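Local structure of 3-hydroxyisobutyryl-CoA hydrolase (Mycobacterium thermoresistibile, 4HDT) at residues A47-D52 and G102-P107; E94-A99 and P344-E349; A169-P174 and D259-R264. The protein probably hydrolyses 3-hydroxyisobutyryl-CoA to 3-hydroxyisobutyrate and free CoA, as a member of the crotonase (enoyl-CoA hydratase/isomerase) superfamily. All blocks are in the same frame, centred on the assembly; numbering follows the deposited sequence.

Contact 1 of 3, residues A47-D52 and G102-P107; sequences AWENDD and GRYPKP. With ZN (zinc ion), chain B.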
loop_
_atom_site.group_PDB
_atom_site.type_symbol
_atom_site.label_atom_id
_atom_site.label_comp_id
_atom_site.label_asym_id
_atom_site.label_seq_id
_atom_site.Cartn_x
_atom_site.Cartn_y
_atom_site.Cartn_z
ATOM N N ALA A 47 -8.136 21.867 4.058
ATOM C CA ALA A 47 -8.356 23.000 4.943
ATOM C C ALA A 47 -7.081 23.526 5.581
ATOM O O ALA A 47 -6.918 24.733 5.744
ATOM C CB ALA A 47 -9.352 22.643 6.024
ATOM N N TRP A 48 -6.155 22.626 5.907
ATOM C CA TRP A 48 -4.933 23.013 6.583
ATOM C C TRP A 48 -3.850 23.529 5.639
ATOM O O TRP A 48 -2.876 24.159 6.084
ATOM C CB TRP A 48 -4.359 21.826 7.334
ATOM C CG TRP A 48 -5.155 21.396 8.517
ATOM C CD1 TRP A 48 -6.000 22.178 9.284
ATOM C CD2 TRP A 48 -5.158 20.103 9.125
ATOM N NE1 TRP A 48 -6.533 21.427 10.310
ATOM C CE2 TRP A 48 -6.013 20.165 10.247
ATOM C CE3 TRP A 48 -4.511 18.906 8.839
ATOM C CZ2 TRP A 48 -6.237 19.052 11.074
ATOM C CZ3 TRP A 48 -4.733 17.830 9.644
ATOM C CH2 TRP A 48 -5.583 17.910 10.755
ATOM N N GLU A 49 -4.000 23.238 4.359
ATOM C CA GLU A 49 -2.904 23.495 3.398
ATOM C C GLU A 49 -2.429 24.956 3.398
ATOM O O GLU A 49 -1.199 25.222 3.374
ATOM C CB GLU A 49 -3.340 23.094 2.004
ATOM C CG GLU A 49 -2.208 23.064 0.965
ATOM C CD GLU A 49 -2.567 22.264 -0.270
ATOM O OE1 GLU A 49 -3.743 21.866 -0.411
ATOM O OE2 GLU A 49 -1.681 22.014 -1.135
ATOM N N ASN A 50 -3.384 25.876 3.405
ATOM C CA ASN A 50 -3.079 27.328 3.393
ATOM C C ASN A 50 -3.356 28.051 4.719
ATOM O O ASN A 50 -3.472 29.296 4.763
ATOM C CB ASN A 50 -3.836 27.996 2.244
ATOM C CG ASN A 50 -3.498 27.380 0.899
ATOM O OD1 ASN A 50 -4.335 26.737 0.272
ATOM N ND2 ASN A 50 -2.275 27.534 0.475
ATOM N N ASP A 51 -3.451 27.270 5.794
ATOM C CA ASP A 51 -3.639 27.781 7.125
ATOM C C ASP A 51 -2.294 27.892 7.836
ATOM O O ASP A 51 -1.676 26.881 8.203
ATOM C CB ASP A 51 -4.590 26.857 7.893
ATOM C CG ASP A 51 -4.914 27.365 9.296
ATOM O OD1 ASP A 51 -4.247 28.292 9.789
ATOM O OD2 ASP A 51 -5.844 26.814 9.899
ATOM N N ASP A 52 -1.855 29.142 8.051
ATOM C CA ASP A 52 -0.564 29.407 8.675
ATOM C C ASP A 52 -0.393 28.911 10.086
ATOM O O ASP A 52 0.734 28.808 10.544
ATOM C CB ASP A 52 -0.253 30.908 8.647
ATOM C CG ASP A 52 0.093 31.401 7.272
ATOM O OD1 ASP A 52 0.071 30.598 6.310
ATOM O OD2 ASP A 52 0.408 32.618 7.146
ATOM N N GLY A 102 1.158 12.797 -1.504
ATOM C CA GLY A 102 2.387 12.790 -2.292
ATOM C C GLY A 102 2.925 14.161 -2.696
ATOM O O GLY A 102 4.180 14.349 -2.703
ATOM N N ARG A 103 2.037 15.097 -3.077
ATOM C CA ARG A 103 2.372 16.482 -3.427
ATOM C C ARG A 103 2.477 17.439 -2.266
ATOM O O ARG A 103 2.835 18.602 -2.444
ATOM C CB ARG A 103 1.199 17.071 -4.261
ATOM C CG ARG A 103 1.099 16.463 -5.605
ATOM C CD ARG A 103 0.164 17.283 -6.492
ATOM N NE ARG A 103 -1.132 17.655 -5.914
ATOM C CZ ARG A 103 -2.234 16.882 -5.924
ATOM N NH1 ARG A 103 -2.250 15.679 -6.481
ATOM N NH2 ARG A 103 -3.335 17.326 -5.386
ATOM N N TYR A 104 1.986 17.023 -1.102
ATOM C CA TYR A 104 1.640 18.000 -0.059
ATOM C C TYR A 104 2.822 18.954 0.274
ATOM O O TYR A 104 3.959 18.515 0.465
ATOM C CB TYR A 104 1.184 17.312 1.208
ATOM C CG TYR A 104 0.192 18.118 2.070
ATOM C CD1 TYR A 104 -1.036 18.527 1.565
ATOM C CD2 TYR A 104 0.525 18.508 3.364
ATOM C CE1 TYR A 104 -1.917 19.265 2.319
ATOM C CE2 TYR A 104 -0.349 19.222 4.148
ATOM C CZ TYR A 104 -1.586 19.602 3.628
ATOM O OH TYR A 104 -2.471 20.339 4.389
ATOM N N PRO A 105 2.555 20.253 0.311
ATOM C CA PRO A 105 3.659 21.198 0.488
ATOM C C PRO A 105 4.250 21.236 1.901
ATOM O O PRO A 105 5.479 21.485 2.047
ATOM C CB PRO A 105 3.045 22.535 0.042
ATOM C CG PRO A 105 1.588 22.389 0.308
ATOM C CD PRO A 105 1.287 20.943 0.025
ATOM N N LYS A 106 3.465 20.879 2.930
ATOM C CA LYS A 106 3.912 20.929 4.324
ATOM C C LYS A 106 4.422 19.535 4.774
ATOM O O LYS A 106 4.026 18.539 4.217
ATOM C CB LYS A 106 2.751 21.390 5.210
ATOM C CG LYS A 106 2.348 22.832 4.908
ATOM C CD LYS A 106 1.099 23.243 5.687
ATOM C CE LYS A 106 0.877 24.733 5.541
ATOM N NZ LYS A 106 -0.321 25.290 6.252
ATOM N N PRO A 107 5.290 19.490 5.787
ATOM C CA PRO A 107 5.722 18.180 6.335
ATOM C C PRO A 107 4.493 17.319 6.674
ATOM O O PRO A 107 3.550 17.806 7.296
ATOM C CB PRO A 107 6.456 18.575 7.613
ATOM C CG PRO A 107 7.017 19.928 7.294
ATOM C CD PRO A 107 5.893 20.599 6.538
HETATM ZN ZN ZN B . -2.409 20.758 -2.400
HETATM O O HOH W 1 0.078 27.955 5.391
#
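Lys106 reaches from the loop that follows helix 85-103 to the C-terminal end of helix 35-49. Its CB points toward segment 47-52, and CG stands anti to the carbonyl carbon (chi1 -66°); from there the chain runs fully extended. CD passes Glu49 O at 3.8 Å, and CE lies closer to the same oxygen. At the tip NZ comes among several main-chain oxygens. Its firm bond goes to Trp48 O at 2.8 Å, nearly along the C=O axis (160°), and Trp48 O also takes the N-H of Asp51. The bond from NZ to Glu49 O, 3.0 Å long, is weak, and Asp51 O lies 2.9 Å from NZ. One water accepts from NZ and donates to Asp52 OD1, while Val54 O, just beyond the segment, is a further acceptor.

Beside this, Glu49 and Tyr104 lie alongside each other, running in opposing senses. Glu49 leaves its helix with CG anti to the backbone N, laying CG and CD each 4.0 Å from Tyr104 CE1, with carboxylate and ring planes 38° apart. Tyr104 OH is bonded to Leu45 O, one turn back in helix 35-49. The two helix ends meet over strand 56-61, where Trp48 and Tyr104 both touch Val57. The Pro105 ring lies across the Glu49 side chain, roughly perpendicular to it, with Pro105 CD 3.4 Å from Glu49 OE2. That oxygen binds zinc at 1.9 Å, with His100 and Glu351 as further protein ligands.

The ammonium group lies where carbonyls from the end of helix 35-49 and the loop after it converge, a setting that should stabilise its positive charge, whereas the negative charge of Glu49 is probably offset by the metal.

Contact 2 of 3, residues E94-A99 and P344-E349; sequences EYRLNA and PELTFE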
loop_
_atom_site.group_PDB
_atom_site.type_symbol
_atom_site.label_atom_id
_atom_site.label_comp_id
_atom_site.label_asym_id
_atom_site.label_seq_id
_atom_site.Cartn_x
_atom_site.Cartn_y
_atom_site.Cartn_z
ATOM N N GLU A 94 -10.039 8.039 -2.720
ATOM C CA GLU A 94 -8.845 7.548 -2.048
ATOM C C GLU A 94 -7.584 7.847 -2.849
ATOM O O GLU A 94 -6.599 8.312 -2.281
ATOM C CB GLU A 94 -8.933 6.045 -1.802
ATOM C CG GLU A 94 -7.762 5.472 -1.008
ATOM C CD GLU A 94 -7.841 3.975 -0.876
ATOM O OE1 GLU A 94 -8.256 3.342 -1.869
ATOM O OE2 GLU A 94 -7.486 3.416 0.182
ATOM N N TYR A 95 -7.642 7.617 -4.140
ATOM C CA TYR A 95 -6.454 7.820 -4.974
ATOM C C TYR A 95 -6.160 9.310 -5.097
ATOM O O TYR A 95 -5.003 9.725 -5.123
ATOM C CB TYR A 95 -6.527 7.157 -6.340
ATOM C CG TYR A 95 -6.705 5.625 -6.346
ATOM C CD1 TYR A 95 -6.733 4.876 -5.176
ATOM C CD2 TYR A 95 -6.885 4.963 -7.525
ATOM C CE1 TYR A 95 -6.951 3.507 -5.190
ATOM C CE2 TYR A 95 -7.089 3.588 -7.562
ATOM C CZ TYR A 95 -7.160 2.869 -6.407
ATOM O OH TYR A 95 -7.431 1.517 -6.524
ATOM N N ARG A 96 -7.175 10.153 -5.151
ATOM C CA ARG A 96 -6.933 11.575 -5.065
ATOM C C ARG A 96 -6.257 12.006 -3.744
ATOM O O ARG A 96 -5.352 12.856 -3.741
ATOM C CB ARG A 96 -8.252 12.341 -5.311
ATOM C CG ARG A 96 -8.643 12.358 -6.799
ATOM C CD ARG A 96 -10.134 12.672 -7.048
ATOM N NE ARG A 96 -10.557 13.916 -6.460
ATOM C CZ ARG A 96 -10.537 15.111 -7.069
ATOM N NH1 ARG A 96 -10.074 15.235 -8.313
ATOM N NH2 ARG A 96 -10.963 16.205 -6.434
ATOM N N LEU A 97 -6.662 11.399 -2.640
ATOM C CA LEU A 97 -6.026 11.635 -1.364
ATOM C C LEU A 97 -4.568 11.167 -1.397
ATOM O O LEU A 97 -3.673 11.885 -0.926
ATOM C CB LEU A 97 -6.785 10.918 -0.234
ATOM C CG LEU A 97 -6.081 10.820 1.150
ATOM C CD1 LEU A 97 -5.843 12.187 1.751
ATOM C CD2 LEU A 97 -6.869 9.929 2.122
ATOM N N ASN A 98 -4.343 9.962 -1.920
ATOM C CA ASN A 98 -2.943 9.422 -2.024
ATOM C C ASN A 98 -2.029 10.406 -2.766
ATOM O O ASN A 98 -0.917 10.727 -2.318
ATOM C CB ASN A 98 -2.910 8.036 -2.722
ATOM C CG ASN A 98 -3.792 6.974 -2.069
ATOM O OD1 ASN A 98 -4.440 6.179 -2.787
ATOM N ND2 ASN A 98 -3.794 6.904 -0.749
ATOM N N ALA A 99 -2.507 10.901 -3.899
ATOM C CA ALA A 99 -1.776 11.890 -4.703
ATOM C C ALA A 99 -1.547 13.179 -3.970
ATOM O O ALA A 99 -0.450 13.763 -4.009
ATOM C CB ALA A 99 -2.487 12.115 -6.009
ATOM N N PRO A 344 -15.794 7.968 -16.178
ATOM C CA PRO A 344 -14.685 8.885 -16.321
ATOM C C PRO A 344 -13.387 8.232 -15.883
ATOM O O PRO A 344 -13.390 7.342 -15.037
ATOM C CB PRO A 344 -15.045 10.023 -15.355
ATOM C CG PRO A 344 -15.780 9.346 -14.272
ATOM C CD PRO A 344 -16.639 8.327 -15.015
ATOM N N GLU A 345 -12.299 8.691 -16.471
ATOM C CA GLU A 345 -10.979 8.372 -15.973
ATOM C C GLU A 345 -10.776 9.082 -14.628
ATOM O O GLU A 345 -11.487 10.044 -14.283
ATOM C CB GLU A 345 -9.916 8.831 -16.957
ATOM C CG GLU A 345 -10.019 8.235 -18.351
ATOM C CD GLU A 345 -9.415 6.849 -18.515
ATOM O OE1 GLU A 345 -8.877 6.264 -17.573
ATOM O OE2 GLU A 345 -9.477 6.317 -19.636
ATOM N N LEU A 346 -9.785 8.628 -13.860
ATOM C CA LEU A 346 -9.446 9.282 -12.593
ATOM C C LEU A 346 -8.842 10.653 -12.974
ATOM O O LEU A 346 -7.977 10.737 -13.860
ATOM C CB LEU A 346 -8.439 8.421 -11.813
ATOM C CG LEU A 346 -7.880 9.042 -10.540
ATOM C CD1 LEU A 346 -8.974 9.184 -9.508
ATOM C CD2 LEU A 346 -6.749 8.243 -9.945
ATOM N N THR A 347 -9.355 11.707 -12.347
ATOM C CA THR A 347 -8.841 13.072 -12.535
ATOM C C THR A 347 -8.542 13.716 -11.177
ATOM O O THR A 347 -9.039 13.279 -10.135
ATOM C CB THR A 347 -9.843 13.950 -13.317
ATOM O OG1 THR A 347 -11.112 13.954 -12.641
ATOM C CG2 THR A 347 -10.001 13.388 -14.694
ATOM N N PHE A 348 -7.674 14.739 -11.199
ATOM C CA PHE A 348 -7.124 15.321 -9.962
ATOM C C PHE A 348 -7.376 16.809 -9.797
ATOM O O PHE A 348 -6.705 17.484 -9.025
ATOM C CB PHE A 348 -5.631 15.061 -9.914
ATOM C CG PHE A 348 -5.308 13.611 -9.924
ATOM C CD1 PHE A 348 -5.149 12.949 -11.131
ATOM C CD2 PHE A 348 -5.144 12.917 -8.752
ATOM C CE1 PHE A 348 -4.871 11.601 -11.168
ATOM C CE2 PHE A 348 -4.848 11.579 -8.779
ATOM C CZ PHE A 348 -4.712 10.910 -9.987
ATOM N N GLU A 349 -8.337 17.322 -10.514
ATOM C CA GLU A 349 -8.555 18.747 -10.474
ATOM C C GLU A 349 -9.507 19.069 -9.303
ATOM O O GLU A 349 -10.080 18.134 -8.686
ATOM C CB GLU A 349 -8.853 19.226 -11.900
ATOM C CG GLU A 349 -7.558 19.045 -12.734
ATOM C CD GLU A 349 -7.707 19.136 -14.247
ATOM O OE1 GLU A 349 -8.521 19.945 -14.711
ATOM O OE2 GLU A 349 -6.955 18.432 -14.985
#
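Three hydrogen bonds, all given by the guanidinium of Arg96, make up the polar half of this contact. NH1 donates to Thr347 O and to Glu349 O, each at 2.9 Å, and NH2 adds a second bond to Glu349 O at 3.1 Å. Glu349 O is therefore held end-on by two nitrogens. It lies almost in the guanidinium plane, and NH1 approaches it on a lone pair. Thr347 O is met differently: it too lies in the guanidinium plane, and its N-H...O angle is a fairly straight 163°, but NH1 stands above the carbonyl plane, 39° out of it. A bend at chi3 turns the arginine chain so that its flat tip faces the loop edge-on.

The apolar contacts lie on the helix side of this grip. Leu346, with CG anti to the backbone N, points toward the helix and sets CD2 against Tyr95 CB at 3.8 Å, near the plane of the tyrosine ring at its edge; the two side chains run nearly perpendicular. Phe348 brings its CE2 corner to Ala99 CB at 3.7 Å, and CD2 of the same ring lies 4.0 Å from Arg96 CG. Arg96 and Phe348 lie alongside in opposing senses, guanidinium and ring planes only 21° apart.

An irregular segment close to the C terminus is thus fastened along helix 85-103, next to the zinc ligands His100 and Glu351, which closely follow Ala99 and Glu349 in sequence. Helix 285-299 completes the setting: its Leu289 touches Tyr95, Ala99 and Leu346, its Ser296 and the loop residue Asp150 bind Tyr95 OH, and Arg294 forms a salt bridge with Glu345. On another side of helix 85-103, Leu97 packs against helix 35-49.

Contact 3 of 3, residues A169-P174 and D259-R264; sequences ALTGAP and DLIATR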
loop_
_atom_site.group_PDB
_atom_site.type_symbol
_atom_site.label_atom_id
_atom_site.label_comp_id
_atom_site.label_asym_id
_atom_site.label_seq_id
_atom_site.Cartn_x
_atom_site.Cartn_y
_atom_site.Cartn_z
ATOM N N ALA A 169 5.321 -7.674 -4.397
ATOM C CA ALA A 169 4.000 -7.590 -5.078
ATOM C C ALA A 169 3.431 -8.968 -5.420
ATOM O O ALA A 169 2.213 -9.191 -5.328
ATOM C CB ALA A 169 4.145 -6.777 -6.339
ATOM N N LEU A 170 4.291 -9.920 -5.814
ATOM C CA LEU A 170 3.816 -11.234 -6.254
ATOM C C LEU A 170 3.618 -12.173 -5.096
ATOM O O LEU A 170 2.646 -12.946 -5.065
ATOM C CB LEU A 170 4.771 -11.806 -7.306
ATOM C CG LEU A 170 4.855 -11.000 -8.590
ATOM C CD1 LEU A 170 5.812 -11.689 -9.565
ATOM C CD2 LEU A 170 3.522 -10.736 -9.279
ATOM N N THR A 171 4.523 -12.125 -4.109
ATOM C CA THR A 171 4.319 -12.922 -2.899
ATOM C C THR A 171 3.176 -12.356 -2.074
ATOM O O THR A 171 2.442 -13.106 -1.455
ATOM C CB THR A 171 5.553 -13.028 -1.973
ATOM O OG1 THR A 171 5.919 -11.738 -1.448
ATOM C CG2 THR A 171 6.762 -13.705 -2.733
ATOM N N GLY A 172 3.074 -11.034 -2.051
ATOM C CA GLY A 172 2.185 -10.345 -1.105
ATOM C C GLY A 172 2.563 -10.497 0.359
ATOM O O GLY A 172 1.712 -10.250 1.260
ATOM N N ALA A 173 3.802 -10.918 0.603
ATOM C CA ALA A 173 4.291 -11.199 1.955
ATOM C C ALA A 173 4.677 -9.926 2.701
ATOM O O ALA A 173 5.155 -8.949 2.112
ATOM C CB ALA A 173 5.495 -12.122 1.885
ATOM N N PRO A 174 4.512 -9.935 4.034
ATOM C CA PRO A 174 4.985 -8.808 4.822
ATOM C C PRO A 174 6.499 -8.661 4.878
ATOM O O PRO A 174 7.274 -9.669 4.801
ATOM C CB PRO A 174 4.411 -9.075 6.209
ATOM C CG PRO A 174 4.263 -10.541 6.267
ATOM C CD PRO A 174 4.014 -11.039 4.873
ATOM N N ASP A 259 6.270 -21.134 -3.336
ATOM C CA ASP A 259 5.085 -21.743 -2.712
ATOM C C ASP A 259 4.015 -20.710 -2.433
ATOM O O ASP A 259 2.820 -21.015 -2.586
ATOM C CB ASP A 259 5.443 -22.412 -1.377
ATOM C CG ASP A 259 6.268 -23.725 -1.536
ATOM O OD1 ASP A 259 6.349 -24.364 -2.608
ATOM O OD2 ASP A 259 6.869 -24.155 -0.523
ATOM N N LEU A 260 4.436 -19.528 -1.983
ATOM C CA LEU A 260 3.460 -18.471 -1.604
ATOM C C LEU A 260 2.788 -17.896 -2.857
ATOM O O LEU A 260 1.558 -17.762 -2.903
ATOM C CB LEU A 260 4.069 -17.399 -0.699
ATOM C CG LEU A 260 3.151 -16.356 -0.073
ATOM C CD1 LEU A 260 2.006 -17.041 0.650
ATOM C CD2 LEU A 260 3.875 -15.403 0.872
ATOM N N ILE A 261 3.577 -17.633 -3.887
ATOM C CA ILE A 261 3.066 -17.129 -5.149
ATOM C C ILE A 261 2.036 -18.076 -5.732
ATOM O O ILE A 261 1.007 -17.661 -6.283
ATOM C CB ILE A 261 4.226 -16.888 -6.168
ATOM C CG1 ILE A 261 5.092 -15.741 -5.670
ATOM C CG2 ILE A 261 3.696 -16.596 -7.567
ATOM C CD1 ILE A 261 6.385 -15.610 -6.422
ATOM N N ALA A 262 2.316 -19.367 -5.611
ATOM C CA ALA A 262 1.510 -20.375 -6.213
ATOM C C ALA A 262 0.149 -20.461 -5.560
ATOM O O ALA A 262 -0.737 -21.068 -6.130
ATOM C CB ALA A 262 2.240 -21.708 -6.156
ATOM N N THR A 263 -0.033 -19.867 -4.382
ATOM C CA THR A 263 -1.370 -19.776 -3.770
ATOM C C THR A 263 -2.203 -18.577 -4.232
ATOM O O THR A 263 -3.387 -18.498 -3.875
ATOM C CB THR A 263 -1.317 -19.677 -2.226
ATOM O OG1 THR A 263 -0.792 -18.397 -1.803
ATOM C CG2 THR A 263 -0.542 -20.879 -1.609
ATOM N N ARG A 264 -1.618 -17.670 -5.004
ATOM C CA ARG A 264 -2.260 -16.399 -5.309
ATOM C C ARG A 264 -3.041 -16.509 -6.588
ATOM O O ARG A 264 -2.906 -17.474 -7.364
ATOM C CB ARG A 264 -1.216 -15.276 -5.408
ATOM C CG ARG A 264 -0.285 -15.092 -4.245
ATOM C CD ARG A 264 -1.019 -15.024 -2.939
ATOM N NE ARG A 264 -0.173 -14.522 -1.878
ATOM C CZ ARG A 264 -0.557 -14.399 -0.609
ATOM N NH1 ARG A 264 -1.746 -14.839 -0.196
ATOM N NH2 ARG A 264 0.251 -13.869 0.279
#
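Thr171 O, the carbonyl oxygen of the last residue of helix 164-171, is gripped by two nitrogens of a single side chain. Arg264 approaches it side-on, giving NE at 3.0 Å and NH2 at 2.9 Å, and the oxygen lies in the guanidinium plane. The two donors meet the carbonyl unequally: NH2 lies in its plane at a C=O...N angle of 157°, whereas NE stands above that plane by 42°. The bend that brings the group round is at chi2; beyond it the chain is extended, and CG passes Leu170 O. Leu260 CD1 lies over one face of the guanidinium, 3.6 Å above its plane and nearer the margin than the middle.

This is a meeting of two helix C-termini. Helix 164-171 gives way at Gly172, whose positive phi turns the chain out of the helix, and Thr171 OG1 accepts from Ala173 N in an ST turn while also bonding to His167 O one turn back. On the other side, a type I turn from Ile261 to Arg264 delivers the arginine. Leu260 O there accepts from both the N-H and the hydroxyl of Thr263.

Apolar contacts flank the polar grip. Leu260 CD2 touches Ala173 CB at 3.8 Å and lies against Thr171 O as well. Ile261, its CG1 beside the backbone N, crosses Thr171 obliquely, with CG1 3.9 Å from Thr171 CG2. Leu269 of helix 266-279 packs on Leu170, Ile261 and Arg264, while Tyr234 borders Leu170, Thr171 and Ile261.

From the N terminus, helix 35-49 supplies the first half of contact 1, which closes a loop of about 50 residues when the chain leaves helix 85-103. Before that closure helix 85-103 has already opened contact 2 at 94-99, so contacts 1 and 2 cross, their centres about 17 Å apart. Contact 2 closes only at 344-349, near the C terminus. Contact 3 is nested within that long loop, joining the ends of helices 164-171 and 252-261 on the opposite side of the chain's centre, about 28 Å from contact 2 between centres. Contacts 1 and 2 thus tie helix 85-103 to an early helix and to the C-terminal loop, while contact 3 joins later helices.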